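Local structure of surface layer protein (Geobacillus stearothermophilus, 4UJ7) at residues Asn45-Val53 and Val65-Tyr75; Gly151-Ile159 and Ala173-Tyr184. The protein probably self-assembles into the crystalline surface layer that coats the bacterial cell, this chain being its fifth and sixth domains, the latter binding calcium. All coordinates share one frame; numbering follows the deposited sequence. Where two conformers were deposited one is given.

Overall arrangement
Both contacts are made where the chain crosses between the two sheets of an Ig-like sandwich, one in each BIG2 domain, and they lie on opposite sides of the chain's centre, with nearest atoms about 12 Å apart. Interaction 1 (Asn45-Val53 with Val65-Tyr75) is the more exposed: every bond across it has a main-chain atom at one end at least, and a buried tyrosine hydroxyl donates to a carbonyl. In interaction 2 (Gly151-Ile159 with Ala173-Tyr184), partly buried, the crossing segment meets a hairpin, and there the tyrosine hydroxyl accepts instead. A lysine reaches main-chain carbonyls, and two neighbouring aspartates share one lysine, one of them also pairing with a first-domain lysine.

Interaction 1: Asn45-Val53 and Val65-Tyr75; sequences NKFTGNVNV and VSNSGIGQSEY
Tyr75 and Val51 mark the tight end of this contact. In the conformer given, a methyl of Val51, CG2, sits over one ring face, 4.0 Å from the centroid of Tyr75 and 17° off the ring normal, a CH-pi contact displaced toward the rim. It occupies the space between the backbone N and carbonyl carbon of Val51 (chi1 -63° places CG1 opposite the carbonyl carbon instead), from where it also meets Val65 CG2 and the bare CA of Gly69. At the far edge of the ring, in its plane, Tyr75 OH donates to Gly49 O at 2.7 Å. The same hydroxyl accepts from Gln72 N at 3.0 Å, so a buried polar atom is satisfied on both counts and Gln72, at the end of the loop, is tied to the tyrosine that follows it. The segment 45-53 here is the crossing of an Ig-like beta sandwich, leaving strand 32-41 of one sheet to reach strand 52-55 of the other, while 65-75 joins strands 61-65 and 74-81 within the first. Two backbone bonds join the segments: Val51 N donates to Gly69 O at 2.8 Å in the carbonyl plane, and Gly49 N to Gln72 O at 3.1 Å. The side chain of Asn50 adds a further bond, its OD1 accepting from Gly71 N at 3.1 Å, with the donor nearly in line with the C=O bond (164°). Further out, Asn67 ND2 reaches Ile70 O and braces the turn. The opposite end is looser and exposed. Lys46, in one of two conformers, runs slantwise to Glu74: CD lies 3.4 Å from Ser73 OG, while NZ stays 4.5 Å from Glu74 OE1, opposite charges too far apart for a salt bridge.

Interaction 2: Gly151-Ile159 and Ala173-Tyr184; sequences GDITNDVTI and ASKSTANGDTVY
Ile159 lies over one face of the Tyr184 ring: its CB makes a CH-pi contact above the centre, 3.8 Å from the centroid and 12° off the normal, and CD1 reaches along the same face to CD2 of Tyr184 at 3.4 Å. Lys175 CG lies over the opposite face nearer the rim, leaving the ring sandwiched. A chi1 of -124°, away from the usual staggered values, swings the ring of Tyr184 to where its OH can accept from Ile159 N (3.1 Å, 164° at the hydrogen). Beyond the ring the extended chain of Lys175 carries NZ to Asn155 O at 3.0 Å, approaching well above the carbonyl plane; a weak bond to Val157 O is less certain. A water accepts from Lys175 NZ and donates to Asn155 OD1, tying the amide to the ammonium. Farther along, Thr154 CG2 meets CG2 of Thr182, and CB of Asn155 touches Thr182 OG1, which shares a hydrogen bond with Thr177 OG1 across the hairpin. That hairpin, strands 171-178 and 181-188 joined by a type I' turn, belongs to one sheet of the Ig-like sandwich, whereas 151-159 crosses from that sheet to strand 158-160 of the other. Positioning the crossing is an Asx turn: Asp152 OD1 accepts from Thr154 N at 3.1 Å and, on its syn side, from Thr154 OG1 at 2.6 Å. The other oxygen, Asp152 OD2, lies 4.0 Å from Asp181 OD1, the carboxylate planes nearly perpendicular. Lys139 bridges both carboxylates and also donates to Thr182 O, while Lys32 of the first domain pairs with Asp181. These two lysines probably offset the repulsion between the aspartates, and the pairing with Lys32 carries the charge network across the domain boundary.

Interaction 1: Asn45-Val53 and Val65-Tyr75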
ATOM      1  N   ASN A  45     -14.972 -12.588  -9.389  1.00 23.16           N
ATOM      2  CA  ASN A  45     -15.229 -12.299  -7.978  1.00 22.62           C
ATOM      3  C   ASN A  45     -14.083 -12.764  -7.079  1.00 20.61           C
ATOM      4  O   ASN A  45     -13.318 -13.647  -7.461  1.00 19.79           O
ATOM      5  CB  ASN A  45     -16.542 -12.939  -7.543  1.00 24.39           C
ATOM      6  CG  ASN A  45     -17.742 -12.331  -8.257  1.00 27.72           C
ATOM      7  OD1 ASN A  45     -17.798 -11.119  -8.470  1.00 29.22           O
ATOM      8  ND2 ASN A  45     -18.697 -13.169  -8.632  1.00 28.60           N
ATOM      9  N   LYS A  46     -13.970 -12.161  -5.897  0.50 19.94           N
ATOM     10  CA  LYS A  46     -12.895 -12.519  -4.967  0.50 19.58           C
ATOM     11  C   LYS A  46     -12.985 -13.990  -4.574  0.50 19.08           C
ATOM     12  O   LYS A  46     -14.075 -14.544  -4.409  0.50 19.84           O
ATOM     13  CB  LYS A  46     -12.882 -11.599  -3.744  0.50 20.24           C
ATOM     14  CG  LYS A  46     -12.546 -10.153  -4.094  0.50 21.42           C
ATOM     15  CD  LYS A  46     -11.912  -9.415  -2.930  0.50 21.96           C
ATOM     16  CE  LYS A  46     -12.168  -7.920  -3.013  0.50 22.10           C
ATOM     17  NZ  LYS A  46     -13.501  -7.568  -2.454  0.50 23.14           N
ATOM     18  N   PHE A  47     -11.822 -14.616  -4.452  1.00 17.76           N
ATOM     19  CA  PHE A  47     -11.722 -16.031  -4.110  1.00 17.29           C
ATOM     20  C   PHE A  47     -10.713 -16.159  -2.972  1.00 16.23           C
ATOM     21  O   PHE A  47      -9.599 -15.661  -3.088  1.00 16.72           O
ATOM     22  CB  PHE A  47     -11.249 -16.805  -5.350  1.00 17.97           C
ATOM     23  CG  PHE A  47     -11.136 -18.289  -5.148  1.00 19.55           C
ATOM     24  CD1 PHE A  47     -12.249 -19.112  -5.339  1.00 19.88           C
ATOM     25  CD2 PHE A  47      -9.921 -18.867  -4.790  1.00 20.28           C
ATOM     26  CE1 PHE A  47     -12.152 -20.488  -5.160  1.00 21.84           C
ATOM     27  CE2 PHE A  47      -9.819 -20.248  -4.613  1.00 21.62           C
ATOM     28  CZ  PHE A  47     -10.936 -21.046  -4.801  1.00 21.47           C
ATOM     29  N   THR A  48     -11.086 -16.847  -1.890  1.00 16.59           N
ATOM     30  CA  THR A  48     -10.173 -17.064  -0.764  1.00 16.69           C
ATOM     31  C   THR A  48      -9.240 -18.230  -1.053  1.00 16.19           C
ATOM     32  O   THR A  48      -9.685 -19.332  -1.410  1.00 17.49           O
ATOM     33  CB  THR A  48     -10.957 -17.360   0.526  1.00 17.38           C
ATOM     34  OG1 THR A  48     -11.771 -16.225   0.833  1.00 18.62           O
ATOM     35  CG2 THR A  48     -10.015 -17.657   1.697  1.00 17.65           C
ATOM     36  N   GLY A  49      -7.939 -17.975  -0.936  1.00 14.48           N
ATOM     37  CA  GLY A  49      -6.949 -19.027  -1.135  1.00 14.28           C
ATOM     38  C   GLY A  49      -5.618 -18.569  -0.575  1.00 14.47           C
ATOM     39  O   GLY A  49      -5.454 -17.390  -0.267  1.00 15.04           O
ATOM     40  N   ASN A  50      -4.682 -19.504  -0.436  1.00 13.83           N
ATOM     41  CA  ASN A  50      -3.365 -19.188   0.129  1.00 13.97           C
ATOM     42  C   ASN A  50      -2.362 -18.942  -0.972  1.00 13.66           C
ATOM     43  O   ASN A  50      -2.558 -19.424  -2.109  1.00 14.76           O
ATOM     44  CB  ASN A  50      -2.890 -20.324   1.036  1.00 13.93           C
ATOM     45  CG  ASN A  50      -3.961 -20.751   2.025  1.00 13.70           C
ATOM     46  OD1 ASN A  50      -4.628 -19.908   2.639  1.00 15.35           O
ATOM     47  ND2 ASN A  50      -4.169 -22.057   2.148  1.00 14.43           N
ATOM     48  N   VAL A  51      -1.300 -18.190  -0.662  1.00 12.90           N
ATOM     49  CA  VAL A  51      -0.284 -17.843  -1.660  0.50 13.08           C
ATOM     50  C   VAL A  51       1.143 -18.008  -1.146  1.00 13.21           C
ATOM     51  O   VAL A  51       1.440 -17.767   0.039  1.00 13.23           O
ATOM     52  CB  VAL A  51      -0.431 -16.396  -2.223  0.50 13.02           C
ATOM     53  CG1 VAL A  51      -1.748 -16.214  -2.964  0.50 12.59           C
ATOM     54  CG2 VAL A  51      -0.261 -15.338  -1.138  0.50 13.09           C
ATOM     55  N   ASN A  52       2.023 -18.423  -2.053  1.00 13.35           N
ATOM     56  CA  ASN A  52       3.461 -18.380  -1.858  1.00 14.77           C
ATOM     57  C   ASN A  52       4.079 -17.312  -2.704  1.00 15.48           C
ATOM     58  O   ASN A  52       3.651 -17.078  -3.843  1.00 16.51           O
ATOM     59  CB  ASN A  52       4.084 -19.699  -2.268  1.00 16.40           C
ATOM     60  CG  ASN A  52       3.866 -20.742  -1.248  1.00 16.99           C
ATOM     61  OD1 ASN A  52       4.540 -20.738  -0.184  1.00 18.76           O
ATOM     62  ND2 ASN A  52       2.904 -21.619  -1.510  1.00 18.70           N
ATOM     63  N   VAL A  53       5.072 -16.641  -2.149  1.00 15.08           N
ATOM     64  CA  VAL A  53       5.870 -15.658  -2.870  1.00 15.94           C
ATOM     65  C   VAL A  53       7.334 -16.030  -2.718  1.00 16.13           C
ATOM     66  O   VAL A  53       7.811 -16.312  -1.601  1.00 17.51           O
ATOM     67  CB  VAL A  53       5.634 -14.183  -2.415  1.00 17.04           C
ATOM     68  CG1 VAL A  53       4.201 -13.770  -2.719  1.00 19.01           C
ATOM     69  CG2 VAL A  53       5.994 -13.979  -0.938  1.00 16.95           C
ATOM     70  N   VAL A  65       5.001 -11.622   2.202  1.00 13.05           N
ATOM     71  CA  VAL A  65       3.578 -11.417   1.918  1.00 13.57           C
ATOM     72  C   VAL A  65       2.784 -11.267   3.203  1.00 13.21           C
ATOM     73  O   VAL A  65       3.042 -11.952   4.214  1.00 13.91           O
ATOM     74  CB  VAL A  65       3.011 -12.539   0.999  1.00 13.15           C
ATOM     75  CG1 VAL A  65       3.166 -13.932   1.607  1.00 13.42           C
ATOM     76  CG2 VAL A  65       1.553 -12.285   0.632  1.00 13.93           C
ATOM     77  N   SER A  66       1.788 -10.379   3.170  1.00 13.15           N
ATOM     78  CA  SER A  66       0.982 -10.110   4.369  1.00 12.41           C
ATOM     79  C   SER A  66       0.160 -11.316   4.831  1.00 12.76           C
ATOM     80  O   SER A  66      -0.151 -12.230   4.032  1.00 12.44           O
ATOM     81  CB  SER A  66       0.088  -8.871   4.132  1.00 12.30           C
ATOM     82  OG  SER A  66      -0.934  -9.133   3.167  1.00 12.42           O
ATOM     83  N   ASN A  67      -0.188 -11.314   6.120  1.00 12.89           N
ATOM     84  CA  ASN A  67      -0.910 -12.418   6.760  1.00 12.35           C
ATOM     85  C   ASN A  67      -0.265 -13.775   6.512  1.00 12.26           C
ATOM     86  O   ASN A  67      -0.938 -14.801   6.467  1.00 12.33           O
ATOM     87  CB  ASN A  67      -2.422 -12.443   6.442  1.00 12.43           C
ATOM     88  CG  ASN A  67      -3.233 -13.040   7.589  1.00 12.71           C
ATOM     89  OD1 ASN A  67      -3.171 -12.508   8.706  1.00 13.87           O
ATOM     90  ND2 ASN A  67      -3.975 -14.145   7.346  1.00 12.46           N
ATOM     91  N   SER A  68       1.047 -13.761   6.304  1.00 12.51           N
ATOM     92  CA  SER A  68       1.787 -14.982   5.928  1.00 12.69           C
ATOM     93  C   SER A  68       1.108 -15.762   4.809  1.00 12.36           C
ATOM     94  O   SER A  68       1.173 -16.993   4.744  1.00 12.51           O
ATOM     95  CB  SER A  68       2.018 -15.858   7.155  1.00 14.22           C
ATOM     96  OG  SER A  68       2.789 -15.102   8.081  1.00 17.19           O
ATOM     97  N   GLY A  69       0.447 -15.039   3.914  1.00 11.77           N
ATOM     98  CA  GLY A  69      -0.140 -15.649   2.707  1.00 11.75           C
ATOM     99  C   GLY A  69      -1.304 -16.610   2.915  1.00 12.50           C
ATOM    100  O   GLY A  69      -1.569 -17.455   2.053  1.00 12.97           O
ATOM    101  N   ILE A  70      -2.005 -16.515   4.049  1.00 12.75           N
ATOM    102  CA  ILE A  70      -3.131 -17.426   4.315  1.00 13.04           C
ATOM    103  C   ILE A  70      -4.446 -16.711   4.558  1.00 13.10           C
ATOM    104  O   ILE A  70      -4.481 -15.548   4.995  1.00 13.22           O
ATOM    105  CB  ILE A  70      -2.842 -18.426   5.466  1.00 13.43           C
ATOM    106  CG1 ILE A  70      -2.695 -17.688   6.813  1.00 13.49           C
ATOM    107  CG2 ILE A  70      -1.609 -19.275   5.132  1.00 14.13           C
ATOM    108  CD1 ILE A  70      -2.503 -18.625   8.003  1.00 15.34           C
ATOM    109  N   GLY A  71      -5.521 -17.415   4.211  1.00 13.88           N
ATOM    110  CA  GLY A  71      -6.877 -17.107   4.673  1.00 14.40           C
ATOM    111  C   GLY A  71      -7.608 -15.925   4.078  1.00 14.62           C
ATOM    112  O   GLY A  71      -8.692 -15.580   4.555  1.00 16.08           O
ATOM    113  N   GLN A  72      -7.050 -15.328   3.028  1.00 14.04           N
ATOM    114  CA  GLN A  72      -7.613 -14.108   2.456  1.00 14.52           C
ATOM    115  C   GLN A  72      -7.798 -14.215   0.956  1.00 14.84           C
ATOM    116  O   GLN A  72      -7.327 -15.174   0.349  1.00 15.33           O
ATOM    117  CB  GLN A  72      -6.717 -12.913   2.808  1.00 15.01           C
ATOM    118  CG  GLN A  72      -6.578 -12.750   4.323  1.00 16.21           C
ATOM    119  CD  GLN A  72      -5.681 -11.628   4.802  1.00 17.23           C
ATOM    120  OE1 GLN A  72      -5.618 -11.371   6.011  1.00 18.34           O
ATOM    121  NE2 GLN A  72      -4.967 -10.975   3.904  1.00 17.35           N
ATOM    122  N   SER A  73      -8.483 -13.238   0.372  1.00 15.57           N
ATOM    123  CA  SER A  73      -8.531 -13.104  -1.077  1.00 16.27           C
ATOM    124  C   SER A  73      -7.643 -11.965  -1.569  1.00 17.09           C
ATOM    125  O   SER A  73      -7.415 -11.853  -2.768  1.00 19.51           O
ATOM    126  CB  SER A  73      -9.976 -12.913  -1.574  1.00 17.27           C
ATOM    127  OG  SER A  73     -10.586 -11.790  -0.943  1.00 19.09           O
ATOM    128  N   GLU A  74      -7.152 -11.122  -0.658  1.00 16.34           N
ATOM    129  CA  GLU A  74      -6.287  -9.977  -0.972  1.00 17.29           C
ATOM    130  C   GLU A  74      -5.057 -10.017  -0.063  1.00 15.47           C
ATOM    131  O   GLU A  74      -5.188 -10.255   1.147  1.00 15.91           O
ATOM    132  CB  GLU A  74      -7.030  -8.666  -0.682  1.00 20.89           C
ATOM    133  CG  GLU A  74      -8.175  -8.345  -1.640  1.00 26.97           C
ATOM    134  CD  GLU A  74      -9.096  -7.236  -1.152  1.00 30.63           C
ATOM    135  OE1 GLU A  74      -9.720  -7.383  -0.072  1.00 34.75           O
ATOM    136  OE2 GLU A  74      -9.223  -6.222  -1.870  1.00 35.95           O
ATOM    137  N   TYR A  75      -3.884  -9.759  -0.649  1.00 13.50           N
ATOM    138  CA  TYR A  75      -2.616  -9.716   0.091  1.00 12.85           C
ATOM    139  C   TYR A  75      -1.742  -8.579  -0.407  1.00 12.55           C
ATOM    140  O   TYR A  75      -1.815  -8.172  -1.582  1.00 13.43           O
ATOM    141  CB  TYR A  75      -1.823 -11.006  -0.130  1.00 12.51           C
ATOM    142  CG  TYR A  75      -2.524 -12.256   0.344  1.00 12.17           C
ATOM    143  CD1 TYR A  75      -2.448 -12.666   1.682  1.00 12.70           C
ATOM    144  CD2 TYR A  75      -3.258 -13.054  -0.564  1.00 12.24           C
ATOM    145  CE1 TYR A  75      -3.108 -13.811   2.114  1.00 12.58           C
ATOM    146  CE2 TYR A  75      -3.931 -14.199  -0.129  1.00 12.64           C
ATOM    147  CZ  TYR A  75      -3.826 -14.583   1.205  1.00 12.73           C
ATOM    148  OH  TYR A  75      -4.472 -15.711   1.625  1.00 12.91           O
TER

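Interaction 2: Gly151-Ile159 and Ala173-Tyr184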
ATOM      1  N   GLY A 151      13.286   6.629  -1.950  1.00 17.52           N
ATOM      2  CA  GLY A 151      13.220   6.880  -0.508  1.00 18.63           C
ATOM      3  C   GLY A 151      11.799   6.793   0.008  1.00 18.97           C
ATOM      4  O   GLY A 151      10.854   7.059  -0.730  1.00 21.23           O
ATOM      5  N   ASP A 152      11.657   6.391   1.271  1.00 20.16           N
ATOM      6  CA  ASP A 152      10.391   6.467   1.984  1.00 19.54           C
ATOM      7  C   ASP A 152      10.486   7.666   2.926  1.00 20.25           C
ATOM      8  O   ASP A 152      11.223   7.641   3.908  1.00 19.86           O
ATOM      9  CB  ASP A 152      10.143   5.150   2.740  1.00 20.36           C
ATOM     10  CG  ASP A 152       8.855   5.153   3.545  1.00 21.30           C
ATOM     11  OD1 ASP A 152       8.334   6.235   3.843  1.00 21.02           O
ATOM     12  OD2 ASP A 152       8.387   4.057   3.910  1.00 22.68           O
ATOM     13  N   ILE A 153       9.745   8.726   2.603  1.00 19.09           N
ATOM     14  CA  ILE A 153       9.843  10.001   3.298  1.00 19.44           C
ATOM     15  C   ILE A 153       8.657  10.252   4.219  1.00 18.89           C
ATOM     16  O   ILE A 153       8.418  11.386   4.650  1.00 20.24           O
ATOM     17  CB  ILE A 153      10.041  11.209   2.319  1.00 20.59           C
ATOM     18  CG1 ILE A 153       8.848  11.408   1.371  1.00 22.30           C
ATOM     19  CG2 ILE A 153      11.358  11.064   1.545  1.00 22.70           C
ATOM     20  CD1 ILE A 153       8.835  12.768   0.691  1.00 22.54           C
ATOM     21  N   THR A 154       7.939   9.187   4.564  1.00 17.89           N
ATOM     22  CA  THR A 154       6.746   9.301   5.421  1.00 17.66           C
ATOM     23  C   THR A 154       7.011  10.025   6.729  1.00 18.78           C
ATOM     24  O   THR A 154       6.166  10.794   7.187  1.00 18.63           O
ATOM     25  CB  THR A 154       6.114   7.919   5.703  1.00 17.23           C
ATOM     26  OG1 THR A 154       5.970   7.216   4.467  1.00 17.35           O
ATOM     27  CG2 THR A 154       4.729   8.072   6.329  1.00 16.78           C
ATOM     28  N   ASN A 155       8.175   9.780   7.328  1.00 19.39           N
ATOM     29  CA  ASN A 155       8.522  10.426   8.580  1.00 21.49           C
ATOM     30  C   ASN A 155       8.856  11.918   8.435  1.00 20.82           C
ATOM     31  O   ASN A 155       8.799  12.667   9.410  1.00 22.27           O
ATOM     32  CB  ASN A 155       9.673   9.693   9.257  1.00 22.53           C
ATOM     33  CG  ASN A 155       9.806  10.057  10.726  1.00 24.26           C
ATOM     34  OD1 ASN A 155       8.810  10.237  11.434  1.00 25.13           O
ATOM     35  ND2 ASN A 155      11.038  10.187  11.183  1.00 26.46           N
ATOM     36  N   ASP A 156       9.182  12.337   7.216  1.00 20.76           N
ATOM     37  CA  ASP A 156       9.634  13.711   6.955  1.00 21.96           C
ATOM     38  C   ASP A 156       8.489  14.671   6.663  1.00 21.86           C
ATOM     39  O   ASP A 156       8.642  15.896   6.775  1.00 22.71           O
ATOM     40  CB  ASP A 156      10.597  13.732   5.764  1.00 23.25           C
ATOM     41  CG  ASP A 156      11.823  12.858   5.973  1.00 24.79           C
ATOM     42  OD1 ASP A 156      12.335  12.785   7.107  1.00 26.27           O
ATOM     43  OD2 ASP A 156      12.282  12.260   4.980  1.00 27.01           O
ATOM     44  N   VAL A 157       7.345  14.117   6.269  1.00 20.12           N
ATOM     45  CA  VAL A 157       6.215  14.918   5.820  1.00 20.03           C
ATOM     46  C   VAL A 157       5.289  15.221   6.992  1.00 18.94           C
ATOM     47  O   VAL A 157       5.384  14.598   8.053  1.00 19.21           O
ATOM     48  CB  VAL A 157       5.414  14.238   4.671  1.00 19.59           C
ATOM     49  CG1 VAL A 157       6.304  13.912   3.477  1.00 20.51           C
ATOM     50  CG2 VAL A 157       4.696  12.974   5.146  1.00 18.20           C
ATOM     51  N   THR A 158       4.407  16.198   6.797  1.00 19.75           N
ATOM     52  CA  THR A 158       3.305  16.439   7.712  1.00 19.89           C
ATOM     53  C   THR A 158       2.002  16.285   6.917  1.00 19.22           C
ATOM     54  O   THR A 158       1.905  16.766   5.785  1.00 20.29           O
ATOM     55  CB  THR A 158       3.425  17.838   8.352  1.00 22.87           C
ATOM     56  OG1 THR A 158       4.717  17.954   8.955  1.00 24.74           O
ATOM     57  CG2 THR A 158       2.361  18.060   9.414  1.00 23.89           C
ATOM     58  N   ILE A 159       1.032  15.564   7.486  1.00 17.84           N
ATOM     59  CA  ILE A 159      -0.267  15.335   6.829  1.00 17.99           C
ATOM     60  C   ILE A 159      -1.376  15.892   7.721  1.00 18.55           C
ATOM     61  O   ILE A 159      -1.474  15.548   8.901  1.00 19.59           O
ATOM     62  CB  ILE A 159      -0.501  13.835   6.514  1.00 18.07           C
ATOM     63  CG1 ILE A 159       0.613  13.336   5.578  1.00 19.00           C
ATOM     64  CG2 ILE A 159      -1.858  13.615   5.844  1.00 18.32           C
ATOM     65  CD1 ILE A 159       0.477  11.893   5.137  1.00 18.22           C
ATOM     66  N   ALA A 173      -4.791  12.294  12.134  1.00 16.00           N
ATOM     67  CA  ALA A 173      -3.661  11.791  11.350  1.00 16.21           C
ATOM     68  C   ALA A 173      -2.458  11.768  12.260  1.00 16.79           C
ATOM     69  O   ALA A 173      -2.095  12.809  12.844  1.00 18.88           O
ATOM     70  CB  ALA A 173      -3.404  12.688  10.152  1.00 16.20           C
ATOM     71  N   SER A 174      -1.821  10.605  12.393  1.00 16.53           N
ATOM     72  CA  SER A 174      -0.713  10.445  13.341  0.50 17.31           C
ATOM     73  C   SER A 174       0.406   9.562  12.792  1.00 17.18           C
ATOM     74  O   SER A 174       0.125   8.471  12.283  1.00 17.10           O
ATOM     75  CB  SER A 174      -1.247   9.795  14.613  0.50 18.37           C
ATOM     76  OG  SER A 174      -1.903   8.577  14.296  0.50 20.00           O
ATOM     77  N   LYS A 175       1.658  10.005  12.918  1.00 16.91           N
ATOM     78  CA  LYS A 175       2.808   9.184  12.520  1.00 18.59           C
ATOM     79  C   LYS A 175       3.028   8.073  13.519  1.00 18.68           C
ATOM     80  O   LYS A 175       3.096   8.315  14.724  1.00 20.17           O
ATOM     81  CB  LYS A 175       4.091  10.014  12.473  1.00 21.14           C
ATOM     82  CG  LYS A 175       4.151  10.976  11.316  1.00 24.15           C
ATOM     83  CD  LYS A 175       5.474  11.724  11.302  1.00 25.69           C
ATOM     84  CE  LYS A 175       5.389  12.854  10.301  1.00 26.47           C
ATOM     85  NZ  LYS A 175       6.374  13.940  10.555  1.00 26.38           N
ATOM     86  N   SER A 176       3.160   6.852  13.015  1.00 18.21           N
ATOM     87  CA  SER A 176       3.449   5.702  13.859  1.00 18.76           C
ATOM     88  C   SER A 176       4.754   5.098  13.381  1.00 18.18           C
ATOM     89  O   SER A 176       4.826   4.587  12.271  1.00 18.75           O
ATOM     90  CB  SER A 176       2.314   4.695  13.794  1.00 19.80           C
ATOM     91  OG  SER A 176       1.135   5.307  14.298  1.00 23.67           O
ATOM     92  N   THR A 177       5.784   5.195  14.216  1.00 17.69           N
ATOM     93  CA  THR A 177       7.146   4.829  13.821  1.00 18.38           C
ATOM     94  C   THR A 177       7.676   3.722  14.711  1.00 18.24           C
ATOM     95  O   THR A 177       7.631   3.828  15.938  1.00 18.79           O
ATOM     96  CB  THR A 177       8.082   6.047  13.919  1.00 19.44           C
ATOM     97  OG1 THR A 177       7.614   7.061  13.021  1.00 21.02           O
ATOM     98  CG2 THR A 177       9.508   5.664  13.541  1.00 19.36           C
ATOM     99  N   ALA A 178       8.168   2.659  14.085  1.00 18.94           N
ATOM    100  CA  ALA A 178       8.795   1.564  14.827  1.00 20.38           C
ATOM    101  C   ALA A 178       9.881   0.959  13.986  1.00 21.73           C
ATOM    102  O   ALA A 178       9.703   0.767  12.789  1.00 21.09           O
ATOM    103  CB  ALA A 178       7.767   0.501  15.206  1.00 21.53           C
ATOM    104  N   ASN A 179      11.006   0.651  14.623  1.00 23.77           N
ATOM    105  CA  ASN A 179      12.114  -0.036  13.948  1.00 26.05           C
ATOM    106  C   ASN A 179      12.551   0.692  12.672  1.00 26.20           C
ATOM    107  O   ASN A 179      12.925   0.059  11.687  1.00 26.30           O
ATOM    108  CB  ASN A 179      11.754  -1.511  13.638  1.00 29.04           C
ATOM    109  CG  ASN A 179      11.059  -2.213  14.797  1.00 30.87           C
ATOM    110  OD1 ASN A 179      11.560  -2.234  15.915  1.00 32.14           O
ATOM    111  ND2 ASN A 179       9.885  -2.787  14.528  1.00 34.01           N
ATOM    112  N   GLY A 180      12.482   2.022  12.699  1.00 25.22           N
ATOM    113  CA  GLY A 180      12.879   2.849  11.566  1.00 25.15           C
ATOM    114  C   GLY A 180      11.866   2.983  10.439  1.00 24.35           C
ATOM    115  O   GLY A 180      12.155   3.646   9.441  1.00 27.88           O
ATOM    116  N   ASP A 181      10.694   2.356  10.571  1.00 22.73           N
ATOM    117  CA  ASP A 181       9.642   2.441   9.541  1.00 20.80           C
ATOM    118  C   ASP A 181       8.455   3.268  10.033  1.00 18.72           C
ATOM    119  O   ASP A 181       7.952   3.048  11.140  1.00 18.02           O
ATOM    120  CB  ASP A 181       9.144   1.054   9.132  1.00 22.10           C
ATOM    121  CG  ASP A 181       8.095   1.113   8.025  1.00 23.97           C
ATOM    122  OD1 ASP A 181       8.468   1.392   6.871  1.00 25.47           O
ATOM    123  OD2 ASP A 181       6.895   0.891   8.309  1.00 26.32           O
ATOM    124  N   THR A 182       8.004   4.211   9.208  1.00 17.15           N
ATOM    125  CA  THR A 182       6.904   5.102   9.589  1.00 16.65           C
ATOM    126  C   THR A 182       5.671   4.915   8.694  1.00 15.80           C
ATOM    127  O   THR A 182       5.789   4.897   7.464  1.00 16.41           O
ATOM    128  CB  THR A 182       7.375   6.577   9.536  1.00 16.45           C
ATOM    129  OG1 THR A 182       8.455   6.755  10.462  1.00 17.65           O
ATOM    130  CG2 THR A 182       6.245   7.548   9.888  1.00 17.08           C
ATOM    131  N   VAL A 183       4.498   4.776   9.322  1.00 15.20           N
ATOM    132  CA  VAL A 183       3.211   4.791   8.600  1.00 15.16           C
ATOM    133  C   VAL A 183       2.387   5.960   9.144  1.00 14.45           C
ATOM    134  O   VAL A 183       2.378   6.198  10.359  1.00 14.28           O
ATOM    135  CB  VAL A 183       2.450   3.455   8.790  1.00 15.74           C
ATOM    136  CG1 VAL A 183       1.112   3.473   8.086  1.00 16.81           C
ATOM    137  CG2 VAL A 183       3.303   2.290   8.289  1.00 16.15           C
ATOM    138  N   TYR A 184       1.703   6.701   8.265  1.00 14.83           N
ATOM    139  CA  TYR A 184       0.783   7.729   8.752  1.00 15.06           C
ATOM    140  C   TYR A 184      -0.598   7.075   8.897  1.00 15.23           C
ATOM    141  O   TYR A 184      -1.156   6.561   7.918  1.00 16.41           O
ATOM    142  CB  TYR A 184       0.721   8.893   7.761  1.00 15.73           C
ATOM    143  CG  TYR A 184       1.049  10.252   8.350  1.00 16.27           C
ATOM    144  CD1 TYR A 184       0.208  10.846   9.296  1.00 16.66           C
ATOM    145  CD2 TYR A 184       2.200  10.949   7.953  1.00 16.83           C
ATOM    146  CE1 TYR A 184       0.490  12.089   9.840  1.00 17.37           C
ATOM    147  CE2 TYR A 184       2.491  12.205   8.486  1.00 18.00           C
ATOM    148  CZ  TYR A 184       1.635  12.773   9.428  1.00 18.21           C
ATOM    149  OH  TYR A 184       1.907  14.018   9.975  1.00 19.42           O
TER
HETATM  150  O   HOH W   1       8.395  12.983  12.575  1.00 41.04           O
HETATM  151  O   HOH W   2      -1.811  15.830  11.476  1.00 34.87           O